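Long-range contacts in lysozyme M1 (Streptomyces coelicolor, PDB 1JFX), which hydrolyses the beta-1,4 linkages of peptidoglycan between N-acetylmuramic acid and N-acetylglucosamine, acting as both a lysozyme and a diacetylmuramidase: residues Ser3-Ile8 / Gly26-Tyr31; Asp77-Asn82 / Ala125-Arg130; Tyr138-Trp143 / Trp161-Gly166; Thr118-Phe123 / Gly149-Met154. One frame throughout, in Å; residues are numbered along the deposited sequence.

All four contacts lie in the one family 25 lysozyme domain, a beta/alpha barrel. Contacts 1 and 3 each pair two parallel strands of the same curled sheet; their centres are about 17 Å apart, and they touch where Tyr31 packs on Trp161. Contacts 2 and 4 belong to the outer layer and share helix 113-131, again with centres about 17 Å apart, and meet through Phe79 and Phe123. Along the chain contact 1 closes before the others open, and contact 2 closes before contact 3, whereas the segments of contact 4 alternate with those of both contacts 2 and 3. Strand pairing thus builds the wall of the barrel, and helix and loop packing clothes it.

Contact 1: Ser3-Ile8 / Gly26-Tyr31; sequences SGVQGI and GMSFAY
Phe29 lays the face of its ring on Gly7, filling the hollow that a residue without a side chain leaves in the strand. Gly7 CA sits 3.5 Å from the centroid of the Phe29 ring, almost on the ring normal, a CH-pi contact; glycine suits the place because a CB would clash with Phe29 CD1. The Phe29 CG lies between its own backbone N and carbonyl carbon (chi1 70°), which starts the ring toward the neighbouring strand. At the ring edge Val5 adds a small bump, its CG1 lying 4.0 Å from Phe29 CD2.

Behind Gly7 the bump is sulfur: Met27 SD comes within 3.8 Å of Gly7 CA from the side away from the ring. The slender thioether then continues to Ile8, with Met27 CE 3.7 Å from Ile8 CG2 and the two side chains crossing at about a right angle. Small Ala30 leaves room for the other branch: Ile8 CG1 lies 4.0 Å from Ala30 CB.

Parallel-strand bonds run alongside, from Ser28 N to Gln6 O (2.8 Å), Ile8 N to Phe29 O and Tyr31 N to Ile8 O. A water joins Gln6 N, Gly26 O and Ser28 OG. Strands 6-10 and 29-36, linked through helix 19-24, form a beta-alpha-beta unit. Their pairing matches backbone polar groups with one another, while glycine makes room for the Phe29 ring and apolar side chains cover both faces.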
# COMPACT_ATOMS: atom_id res chain seq x y z
N SER A 3 -16.14 9.83 -3.88
CA SER A 3 -15.87 11.24 -4.21
C SER A 3 -14.40 11.64 -4.24
O SER A 3 -13.54 10.94 -3.71
CB SER A 3 -16.62 12.15 -3.23
OG SER A 3 -15.97 12.21 -1.97
N GLY A 4 -14.11 12.77 -4.86
CA GLY A 4 -12.75 13.27 -4.92
C GLY A 4 -11.79 12.37 -5.67
O GLY A 4 -12.19 11.64 -6.60
N VAL A 5 -10.52 12.43 -5.28
CA VAL A 5 -9.47 11.65 -5.92
C VAL A 5 -9.65 10.16 -5.59
O VAL A 5 -9.70 9.76 -4.42
CB VAL A 5 -8.08 12.17 -5.47
CG1 VAL A 5 -6.97 11.29 -6.05
CG2 VAL A 5 -7.89 13.63 -5.94
N GLN A 6 -9.73 9.35 -6.64
CA GLN A 6 -10.00 7.91 -6.51
C GLN A 6 -8.94 7.03 -7.14
O GLN A 6 -8.24 7.44 -8.06
CB GLN A 6 -11.34 7.61 -7.18
CG GLN A 6 -12.55 8.21 -6.48
CD GLN A 6 -12.92 7.42 -5.24
OE1 GLN A 6 -13.04 6.19 -5.28
NE2 GLN A 6 -13.10 8.13 -4.12
N GLY A 7 -8.84 5.79 -6.65
CA GLY A 7 -7.87 4.87 -7.22
C GLY A 7 -8.25 3.43 -6.95
O GLY A 7 -9.32 3.15 -6.40
N ILE A 8 -7.38 2.52 -7.35
CA ILE A 8 -7.61 1.09 -7.11
C ILE A 8 -6.31 0.46 -6.69
O ILE A 8 -5.27 1.10 -6.69
CB ILE A 8 -8.10 0.35 -8.39
CG1 ILE A 8 -7.05 0.46 -9.51
CG2 ILE A 8 -9.45 0.91 -8.86
CD1 ILE A 8 -7.39 -0.38 -10.75
N GLY A 26 -11.87 7.27 -14.74
CA GLY A 26 -11.72 8.35 -13.78
C GLY A 26 -10.75 8.11 -12.64
O GLY A 26 -10.64 8.94 -11.74
N MET A 27 -10.05 6.99 -12.65
CA MET A 27 -9.09 6.69 -11.59
C MET A 27 -7.84 7.54 -11.78
O MET A 27 -7.37 7.74 -12.90
CB MET A 27 -8.71 5.21 -11.62
CG MET A 27 -9.89 4.28 -11.40
SD MET A 27 -10.65 4.57 -9.78
CE MET A 27 -12.03 3.37 -9.84
N SER A 28 -7.30 8.03 -10.66
CA SER A 28 -6.09 8.85 -10.66
C SER A 28 -4.84 8.08 -10.22
O SER A 28 -3.72 8.43 -10.62
CB SER A 28 -6.25 10.04 -9.70
OG SER A 28 -7.32 10.90 -10.08
N PHE A 29 -5.02 7.05 -9.41
CA PHE A 29 -3.88 6.32 -8.87
C PHE A 29 -4.15 4.84 -8.67
O PHE A 29 -5.30 4.39 -8.73
CB PHE A 29 -3.46 6.95 -7.52
CG PHE A 29 -4.45 6.71 -6.39
CD1 PHE A 29 -4.36 5.56 -5.61
CD2 PHE A 29 -5.46 7.63 -6.12
CE1 PHE A 29 -5.27 5.32 -4.57
CE2 PHE A 29 -6.38 7.40 -5.09
CZ PHE A 29 -6.28 6.24 -4.31
N ALA A 30 -3.08 4.09 -8.45
CA ALA A 30 -3.18 2.67 -8.19
C ALA A 30 -1.97 2.13 -7.45
O ALA A 30 -0.85 2.61 -7.64
CB ALA A 30 -3.36 1.90 -9.51
N TYR A 31 -2.21 1.15 -6.59
CA TYR A 31 -1.13 0.44 -5.93
C TYR A 31 -1.21 -0.97 -6.52
O TYR A 31 -2.30 -1.51 -6.71
CB TYR A 31 -1.27 0.44 -4.41
CG TYR A 31 -0.51 1.60 -3.80
CD1 TYR A 31 0.89 1.64 -3.85
CD2 TYR A 31 -1.18 2.65 -3.17
CE1 TYR A 31 1.60 2.71 -3.29
CE2 TYR A 31 -0.48 3.72 -2.62
CZ TYR A 31 0.91 3.74 -2.68
OH TYR A 31 1.59 4.79 -2.10
O HOH W 1 -9.92 10.23 -9.43

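Contact 2: Asp77-Asn82 / Ala125-Arg130; sequences DYFASN and ARYKAR
Asp77 meets two arginines of segment 125-130 of helix 113-131, one with each carboxylate oxygen. The contact joins that helix to helix 72-81 on the outside of the barrel; the short helical segments run roughly the same way, their axes 9.4 Å apart and inclined at 33°.

The ionic part is a three-residue salt-bridge network. Arg130 NH1 reaches Asp77 OD1 on its anti side at 2.8 Å, and Arg126 NH1 takes the syn lone pair of Asp77 OD2 at 2.9 Å. The two carboxylate oxygens let one aspartate serve both arginines, which stand one helical turn apart.

Hydrogen bonds to uncharged acceptors extend the grip on Arg130. Its NH2 donates to Ser81 OG at 2.9 Å, in the guanidinium plane, and a weak bond links NH1 to Asp77 O. A water lies between Ser81 OG and Arg130 NH1. The arginine is bent at chi2 and again at chi3 (-61°), the chi3 bend bringing NE near Ala80 CB.

Van der Waals packing supplies the rest. Ala80 CB lies over the centre of the Arg130 guanidinium, 3.6 Å from CZ, and its methyl is small enough to let that flat group settle on the helix. Deeper in, the apolar Phe79 and Tyr127 rings are near parallel (28°) but slid apart, with Phe79 CE2 3.6 Å from Tyr127 CE1. The Tyr127 hydroxyl bonds to Gly84 O and Gly95 N.

Held between two guanidinium groups, Asp77 would be expected to stay ionised, and the in-plane bonds to Asp77 OD1 and Ser81 OG probably limit the rotation of the Arg130 guanidinium.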
# COMPACT_ATOMS: atom_id res chain seq x y z
N ASP A 77 14.60 -4.62 1.84
CA ASP A 77 15.58 -4.68 0.75
C ASP A 77 15.01 -5.51 -0.41
O ASP A 77 15.13 -5.13 -1.58
CB ASP A 77 16.91 -5.30 1.23
CG ASP A 77 17.86 -4.27 1.83
OD1 ASP A 77 17.95 -3.15 1.28
OD2 ASP A 77 18.53 -4.58 2.85
N TYR A 78 14.38 -6.64 -0.10
CA TYR A 78 13.79 -7.49 -1.12
C TYR A 78 12.77 -6.69 -1.94
O TYR A 78 12.80 -6.69 -3.16
CB TYR A 78 13.12 -8.71 -0.46
CG TYR A 78 12.36 -9.60 -1.42
CD1 TYR A 78 12.94 -10.04 -2.60
CD2 TYR A 78 11.05 -9.98 -1.14
CE1 TYR A 78 12.22 -10.84 -3.50
CE2 TYR A 78 10.32 -10.77 -2.03
CZ TYR A 78 10.91 -11.20 -3.20
OH TYR A 78 10.20 -11.99 -4.09
N PHE A 79 11.89 -5.98 -1.24
CA PHE A 79 10.89 -5.14 -1.89
C PHE A 79 11.52 -4.04 -2.75
O PHE A 79 11.16 -3.85 -3.92
CB PHE A 79 10.00 -4.52 -0.81
CG PHE A 79 8.95 -3.56 -1.33
CD1 PHE A 79 8.10 -3.91 -2.38
CD2 PHE A 79 8.78 -2.33 -0.70
CE1 PHE A 79 7.06 -3.04 -2.78
CE2 PHE A 79 7.77 -1.46 -1.09
CZ PHE A 79 6.90 -1.81 -2.13
N ALA A 80 12.48 -3.32 -2.17
CA ALA A 80 13.13 -2.23 -2.90
C ALA A 80 13.87 -2.69 -4.15
O ALA A 80 14.02 -1.92 -5.11
CB ALA A 80 14.09 -1.49 -1.97
N SER A 81 14.32 -3.94 -4.16
CA SER A 81 15.04 -4.48 -5.32
C SER A 81 14.11 -5.15 -6.33
O SER A 81 14.53 -5.51 -7.43
CB SER A 81 16.08 -5.51 -4.87
OG SER A 81 17.19 -4.88 -4.27
N ASN A 82 12.84 -5.32 -5.95
CA ASN A 82 11.91 -6.02 -6.82
C ASN A 82 10.56 -5.35 -7.02
O ASN A 82 9.51 -5.99 -6.92
CB ASN A 82 11.75 -7.45 -6.29
CG ASN A 82 13.03 -8.25 -6.42
OD1 ASN A 82 13.28 -8.87 -7.44
ND2 ASN A 82 13.87 -8.20 -5.39
N ALA A 125 12.93 1.96 8.24
CA ALA A 125 14.28 2.50 8.16
C ALA A 125 15.00 2.05 6.91
O ALA A 125 15.64 2.87 6.24
CB ALA A 125 15.09 2.09 9.38
N ARG A 126 14.90 0.77 6.57
CA ARG A 126 15.60 0.27 5.39
C ARG A 126 14.95 0.75 4.10
O ARG A 126 15.66 1.07 3.14
CB ARG A 126 15.68 -1.26 5.42
CG ARG A 126 16.47 -1.89 4.26
CD ARG A 126 17.87 -1.26 4.07
NE ARG A 126 18.68 -1.20 5.28
CZ ARG A 126 19.67 -2.04 5.58
NH1 ARG A 126 20.00 -3.04 4.76
NH2 ARG A 126 20.38 -1.86 6.68
N TYR A 127 13.63 0.81 4.07
CA TYR A 127 12.97 1.27 2.85
C TYR A 127 13.36 2.74 2.60
O TYR A 127 13.59 3.13 1.45
CB TYR A 127 11.45 1.14 2.96
CG TYR A 127 10.77 1.48 1.66
CD1 TYR A 127 10.91 0.64 0.55
CD2 TYR A 127 10.06 2.67 1.50
CE1 TYR A 127 10.37 0.98 -0.69
CE2 TYR A 127 9.50 3.02 0.27
CZ TYR A 127 9.67 2.18 -0.83
OH TYR A 127 9.17 2.55 -2.05
N LYS A 128 13.47 3.53 3.67
CA LYS A 128 13.83 4.93 3.52
C LYS A 128 15.29 5.05 3.07
O LYS A 128 15.62 5.88 2.23
CB LYS A 128 13.61 5.70 4.82
CG LYS A 128 13.72 7.22 4.64
CD LYS A 128 13.20 7.97 5.86
CE LYS A 128 13.15 9.48 5.60
NZ LYS A 128 12.16 9.87 4.55
N ALA A 129 16.16 4.21 3.63
CA ALA A 129 17.57 4.24 3.23
C ALA A 129 17.67 3.90 1.74
O ALA A 129 18.46 4.50 1.00
CB ALA A 129 18.38 3.25 4.07
N ARG A 130 16.86 2.95 1.29
CA ARG A 130 16.91 2.56 -0.11
C ARG A 130 16.31 3.56 -1.10
O ARG A 130 16.87 3.77 -2.18
CB ARG A 130 16.17 1.22 -0.32
CG ARG A 130 16.84 -0.01 0.30
CD ARG A 130 18.15 -0.39 -0.43
NE ARG A 130 17.96 -0.72 -1.84
CZ ARG A 130 17.69 -1.93 -2.32
NH1 ARG A 130 17.57 -2.98 -1.50
NH2 ARG A 130 17.56 -2.09 -3.64
O HOH W 2 18.02 -6.14 -2.15

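Contact 3: Tyr138-Trp143 / Trp161-Gly166; sequences YTTASW and WVAHWG
Tyr138 points an edge of its ring into the face of Trp161, a T-shaped pair with planes at 74° and the centroids of the Tyr138 ring and the Trp161 six-membered ring 4.7 Å apart. The leading atom is Tyr138 CD2, poised over the middle of the indole and only 3.3 Å from Trp161 CD2. In both residues CG is anti to the backbone N (chi1 166° in Tyr138 and 176° in Trp161), which starts the two rings off in similar fashion from paired positions of the sheet. The broad indole offers a face wide enough to receive the phenol edge.

Further out, the phenol passes obliquely by Ala163, whose CB lies 3.4 Å from Tyr138 OH; a mere methyl leaves room for the ring, and the hydroxyl goes on to Gln183 OE1. Thr140 CG2 touches the same methyl at 4.0 Å. The other branch of this threonine, OG1, works as an N-cap, accepting from Trp143 N at 3.1 Å at the start of helix 141-148.

The strands beneath are parallel: Thr139 N donates to Trp161 O at 3.2 Å, and Ala163 N to Thr139 O at 3.0 Å. Beyond these bonds a water bridges Ala163 O to Ala141 N.

Strand 96-98 flanks this pair beside Tyr138, and strand 181-185 flanks it beside Trp161. The Tyr138 side chain comes within about 3 Å of those of Asp98 and Glu100, both predicted active-site residues, while the Trp161 ring meets Tyr31 and its NE1 bonds to Asn200. Helix 141-148 makes the crossover of this beta-alpha-beta unit.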
# COMPACT_ATOMS: atom_id res chain seq x y z
N TYR A 138 -0.20 -0.00 5.01
CA TYR A 138 -1.56 -0.48 4.73
C TYR A 138 -1.87 -1.54 5.77
O TYR A 138 -1.10 -2.50 5.93
CB TYR A 138 -1.67 -1.12 3.33
CG TYR A 138 -2.95 -1.94 3.12
CD1 TYR A 138 -3.04 -3.27 3.55
CD2 TYR A 138 -4.07 -1.37 2.48
CE1 TYR A 138 -4.21 -4.01 3.36
CE2 TYR A 138 -5.24 -2.11 2.28
CZ TYR A 138 -5.30 -3.43 2.73
OH TYR A 138 -6.46 -4.18 2.52
N THR A 139 -2.98 -1.37 6.46
CA THR A 139 -3.40 -2.34 7.48
C THR A 139 -4.82 -2.05 7.91
O THR A 139 -5.46 -1.13 7.39
CB THR A 139 -2.46 -2.29 8.72
OG1 THR A 139 -2.77 -3.37 9.60
CG2 THR A 139 -2.62 -0.98 9.48
N THR A 140 -5.34 -2.87 8.82
CA THR A 140 -6.66 -2.64 9.37
C THR A 140 -6.45 -2.08 10.77
O THR A 140 -5.41 -2.29 11.37
CB THR A 140 -7.52 -3.94 9.48
OG1 THR A 140 -6.83 -4.92 10.27
CG2 THR A 140 -7.81 -4.49 8.08
N ALA A 141 -7.45 -1.38 11.29
CA ALA A 141 -7.33 -0.85 12.63
C ALA A 141 -7.17 -2.01 13.63
O ALA A 141 -6.36 -1.93 14.55
CB ALA A 141 -8.59 -0.05 12.99
N SER A 142 -7.94 -3.09 13.43
CA SER A 142 -7.88 -4.25 14.32
C SER A 142 -6.49 -4.83 14.41
O SER A 142 -5.97 -5.10 15.50
CB SER A 142 -8.82 -5.36 13.83
OG SER A 142 -10.16 -5.03 14.12
N TRP A 143 -5.88 -5.05 13.25
CA TRP A 143 -4.55 -5.63 13.25
C TRP A 143 -3.55 -4.67 13.89
O TRP A 143 -2.73 -5.07 14.71
CB TRP A 143 -4.10 -5.97 11.83
CG TRP A 143 -2.88 -6.82 11.80
CD1 TRP A 143 -2.83 -8.19 11.77
CD2 TRP A 143 -1.52 -6.37 11.91
NE1 TRP A 143 -1.52 -8.62 11.86
CE2 TRP A 143 -0.70 -7.52 11.95
CE3 TRP A 143 -0.92 -5.10 11.99
CZ2 TRP A 143 0.69 -7.44 12.06
CZ3 TRP A 143 0.47 -5.03 12.11
CH2 TRP A 143 1.26 -6.20 12.15
N TRP A 161 -2.62 3.98 5.17
CA TRP A 161 -3.59 3.52 4.17
C TRP A 161 -4.47 2.53 4.94
O TRP A 161 -4.07 1.40 5.23
CB TRP A 161 -2.88 2.85 3.01
CG TRP A 161 -3.80 2.26 1.97
CD1 TRP A 161 -5.16 2.37 1.90
CD2 TRP A 161 -3.40 1.46 0.86
NE1 TRP A 161 -5.64 1.67 0.81
CE2 TRP A 161 -4.57 1.10 0.16
CE3 TRP A 161 -2.16 1.00 0.39
CZ2 TRP A 161 -4.54 0.30 -0.99
CZ3 TRP A 161 -2.12 0.20 -0.74
CH2 TRP A 161 -3.31 -0.14 -1.42
N VAL A 162 -5.67 2.97 5.29
CA VAL A 162 -6.57 2.16 6.09
C VAL A 162 -7.53 1.32 5.28
O VAL A 162 -8.15 1.81 4.34
CB VAL A 162 -7.37 3.06 7.08
CG1 VAL A 162 -8.10 4.16 6.33
CG2 VAL A 162 -8.35 2.21 7.90
N ALA A 163 -7.64 0.05 5.64
CA ALA A 163 -8.58 -0.84 4.98
C ALA A 163 -9.81 -0.91 5.88
O ALA A 163 -9.71 -1.40 7.00
CB ALA A 163 -7.97 -2.24 4.80
N HIS A 164 -10.94 -0.40 5.41
CA HIS A 164 -12.17 -0.45 6.19
C HIS A 164 -13.31 -0.39 5.20
O HIS A 164 -13.73 0.68 4.73
CB HIS A 164 -12.25 0.73 7.18
CG HIS A 164 -13.27 0.53 8.24
ND1 HIS A 164 -13.39 1.36 9.34
CD2 HIS A 164 -14.21 -0.43 8.38
CE1 HIS A 164 -14.37 0.91 10.11
NE2 HIS A 164 -14.88 -0.17 9.56
N TRP A 165 -13.79 -1.58 4.85
CA TRP A 165 -14.83 -1.69 3.85
C TRP A 165 -16.25 -1.44 4.33
O TRP A 165 -16.58 -1.70 5.49
CB TRP A 165 -14.80 -3.09 3.20
CG TRP A 165 -13.44 -3.57 2.79
CD1 TRP A 165 -12.40 -2.81 2.31
CD2 TRP A 165 -12.98 -4.93 2.75
NE1 TRP A 165 -11.34 -3.61 1.98
CE2 TRP A 165 -11.66 -4.91 2.23
CE3 TRP A 165 -13.56 -6.16 3.10
CZ2 TRP A 165 -10.91 -6.08 2.05
CZ3 TRP A 165 -12.81 -7.32 2.92
CH2 TRP A 165 -11.51 -7.27 2.40
N GLY A 166 -17.07 -0.94 3.42
CA GLY A 166 -18.48 -0.72 3.70
C GLY A 166 -18.93 0.31 4.70
O GLY A 166 -20.07 0.23 5.17
O HOH W 3 -9.88 -1.23 9.74

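Contact 4: Thr118-Phe123 / Gly149-Met154; sequences TWINDF and GSWNGM
The irregular loop 149-154 comes up to helix 118-123 most closely at Met154 and Asn121, whose CA atoms are 7.9 Å apart, with side chains bridging the gap. Ile120 carries the helix side of the contact: its CG2 touches Trp151 CZ3 at 4.1 Å and Met154 CE at 4.0 Å. The branch at CB puts CG2 on the loop while Ile120 also packs on Trp144 and Thr148, so an apolar residue with two arms suits the place. Trp151 presents the edge of its six-membered ring, near its plane, with CZ3 toward Ile120 and CH2 toward Asn121 CB (4.4 Å). Met154 comes in obliquely, bent at chi2 and then at chi3 (-72°), the latter bringing CE to the Ile120 methyl; its CG and SD lie near the same methyl. Such a flexible thioether moulds readily to a branched neighbour.

Within the loop, Gly153 CA rests 3.3 Å above the plane of the Trp151 ring, toward the rim; glycine fits because a CB would strike Trp151 CE2. The polar link is a water, which donates to Asn121 OD1 (3.1 Å) and to Gly153 O (2.8 Å). Trp151 O accepts from Trp144 NE1, and Trp151 N bonds to Thr148 OG1.

The loop belongs to the beta-alpha-beta unit of strand 136-139, helix 141-148 and strand 160-163, and packs back on helix 113-131 in the layer outside the sheet of this beta/alpha barrel.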
# COMPACT_ATOMS: atom_id res chain seq x y z
N THR A 118 9.48 -3.27 16.43
CA THR A 118 10.84 -3.26 15.91
C THR A 118 10.86 -3.66 14.44
O THR A 118 11.54 -3.03 13.63
CB THR A 118 11.74 -4.22 16.71
OG1 THR A 118 11.85 -3.74 18.05
CG2 THR A 118 13.15 -4.31 16.09
N TRP A 119 10.09 -4.69 14.10
CA TRP A 119 10.04 -5.17 12.72
C TRP A 119 9.57 -4.06 11.76
O TRP A 119 10.17 -3.85 10.70
CB TRP A 119 9.08 -6.38 12.64
CG TRP A 119 9.26 -7.23 11.39
CD1 TRP A 119 9.96 -8.41 11.30
CD2 TRP A 119 8.76 -6.96 10.07
NE1 TRP A 119 9.92 -8.88 10.00
CE2 TRP A 119 9.20 -8.01 9.23
CE3 TRP A 119 7.99 -5.92 9.51
CZ2 TRP A 119 8.89 -8.05 7.86
CZ3 TRP A 119 7.68 -5.97 8.15
CH2 TRP A 119 8.13 -7.02 7.34
N ILE A 120 8.50 -3.37 12.14
CA ILE A 120 7.96 -2.29 11.32
C ILE A 120 8.95 -1.13 11.25
O ILE A 120 9.16 -0.54 10.20
CB ILE A 120 6.60 -1.82 11.90
CG1 ILE A 120 5.56 -2.94 11.74
CG2 ILE A 120 6.14 -0.54 11.19
CD1 ILE A 120 4.31 -2.76 12.61
N ASN A 121 9.58 -0.81 12.38
CA ASN A 121 10.55 0.27 12.39
C ASN A 121 11.73 -0.06 11.47
O ASN A 121 12.24 0.80 10.75
CB ASN A 121 11.06 0.51 13.81
CG ASN A 121 11.75 1.84 13.95
OD1 ASN A 121 11.14 2.89 13.75
ND2 ASN A 121 13.03 1.81 14.29
N ASP A 122 12.15 -1.33 11.50
CA ASP A 122 13.26 -1.77 10.67
C ASP A 122 12.90 -1.70 9.19
O ASP A 122 13.72 -1.29 8.36
CB ASP A 122 13.69 -3.20 11.04
CG ASP A 122 14.41 -3.28 12.38
OD1 ASP A 122 14.78 -2.22 12.94
OD2 ASP A 122 14.64 -4.41 12.86
N PHE A 123 11.69 -2.12 8.85
CA PHE A 123 11.26 -2.07 7.46
C PHE A 123 11.23 -0.61 7.01
O PHE A 123 11.71 -0.27 5.92
CB PHE A 123 9.88 -2.72 7.28
CG PHE A 123 9.48 -2.92 5.84
CD1 PHE A 123 9.07 -1.85 5.04
CD2 PHE A 123 9.52 -4.19 5.26
CE1 PHE A 123 8.72 -2.05 3.69
CE2 PHE A 123 9.17 -4.41 3.93
CZ PHE A 123 8.77 -3.33 3.13
N GLY A 149 -0.05 -3.24 19.72
CA GLY A 149 -0.42 -2.72 21.02
C GLY A 149 -0.76 -1.24 20.95
O GLY A 149 -0.30 -0.46 21.79
N SER A 150 -1.54 -0.86 19.95
CA SER A 150 -1.98 0.52 19.74
C SER A 150 -0.80 1.48 19.73
O SER A 150 -0.82 2.51 20.39
CB SER A 150 -2.99 0.92 20.83
OG SER A 150 -4.09 0.02 20.84
N TRP A 151 0.21 1.16 18.93
CA TRP A 151 1.43 1.95 18.85
C TRP A 151 1.31 3.28 18.11
O TRP A 151 0.76 3.34 17.01
CB TRP A 151 2.51 1.06 18.21
CG TRP A 151 3.91 1.60 18.19
CD1 TRP A 151 4.57 2.26 19.20
CD2 TRP A 151 4.88 1.41 17.15
NE1 TRP A 151 5.88 2.49 18.84
CE2 TRP A 151 6.09 1.98 17.59
CE3 TRP A 151 4.83 0.81 15.88
CZ2 TRP A 151 7.25 1.96 16.80
CZ3 TRP A 151 5.98 0.79 15.10
CH2 TRP A 151 7.17 1.36 15.57
N ASN A 152 1.83 4.36 18.73
CA ASN A 152 1.82 5.69 18.11
C ASN A 152 3.17 6.00 17.43
O ASN A 152 3.35 7.07 16.85
CB ASN A 152 1.55 6.78 19.17
CG ASN A 152 1.47 8.19 18.56
OD1 ASN A 152 0.57 8.48 17.76
ND2 ASN A 152 2.40 9.06 18.93
N GLY A 153 4.09 5.05 17.49
CA GLY A 153 5.43 5.26 16.95
C GLY A 153 5.64 5.55 15.48
O GLY A 153 6.72 6.00 15.09
N MET A 154 4.63 5.28 14.66
CA MET A 154 4.78 5.55 13.24
C MET A 154 3.97 6.76 12.82
O MET A 154 3.93 7.08 11.64
CB MET A 154 4.33 4.34 12.40
CG MET A 154 5.10 3.07 12.70
SD MET A 154 6.88 3.25 12.45
CE MET A 154 6.98 3.33 10.64
O HOH W 4 9.20 4.72 15.32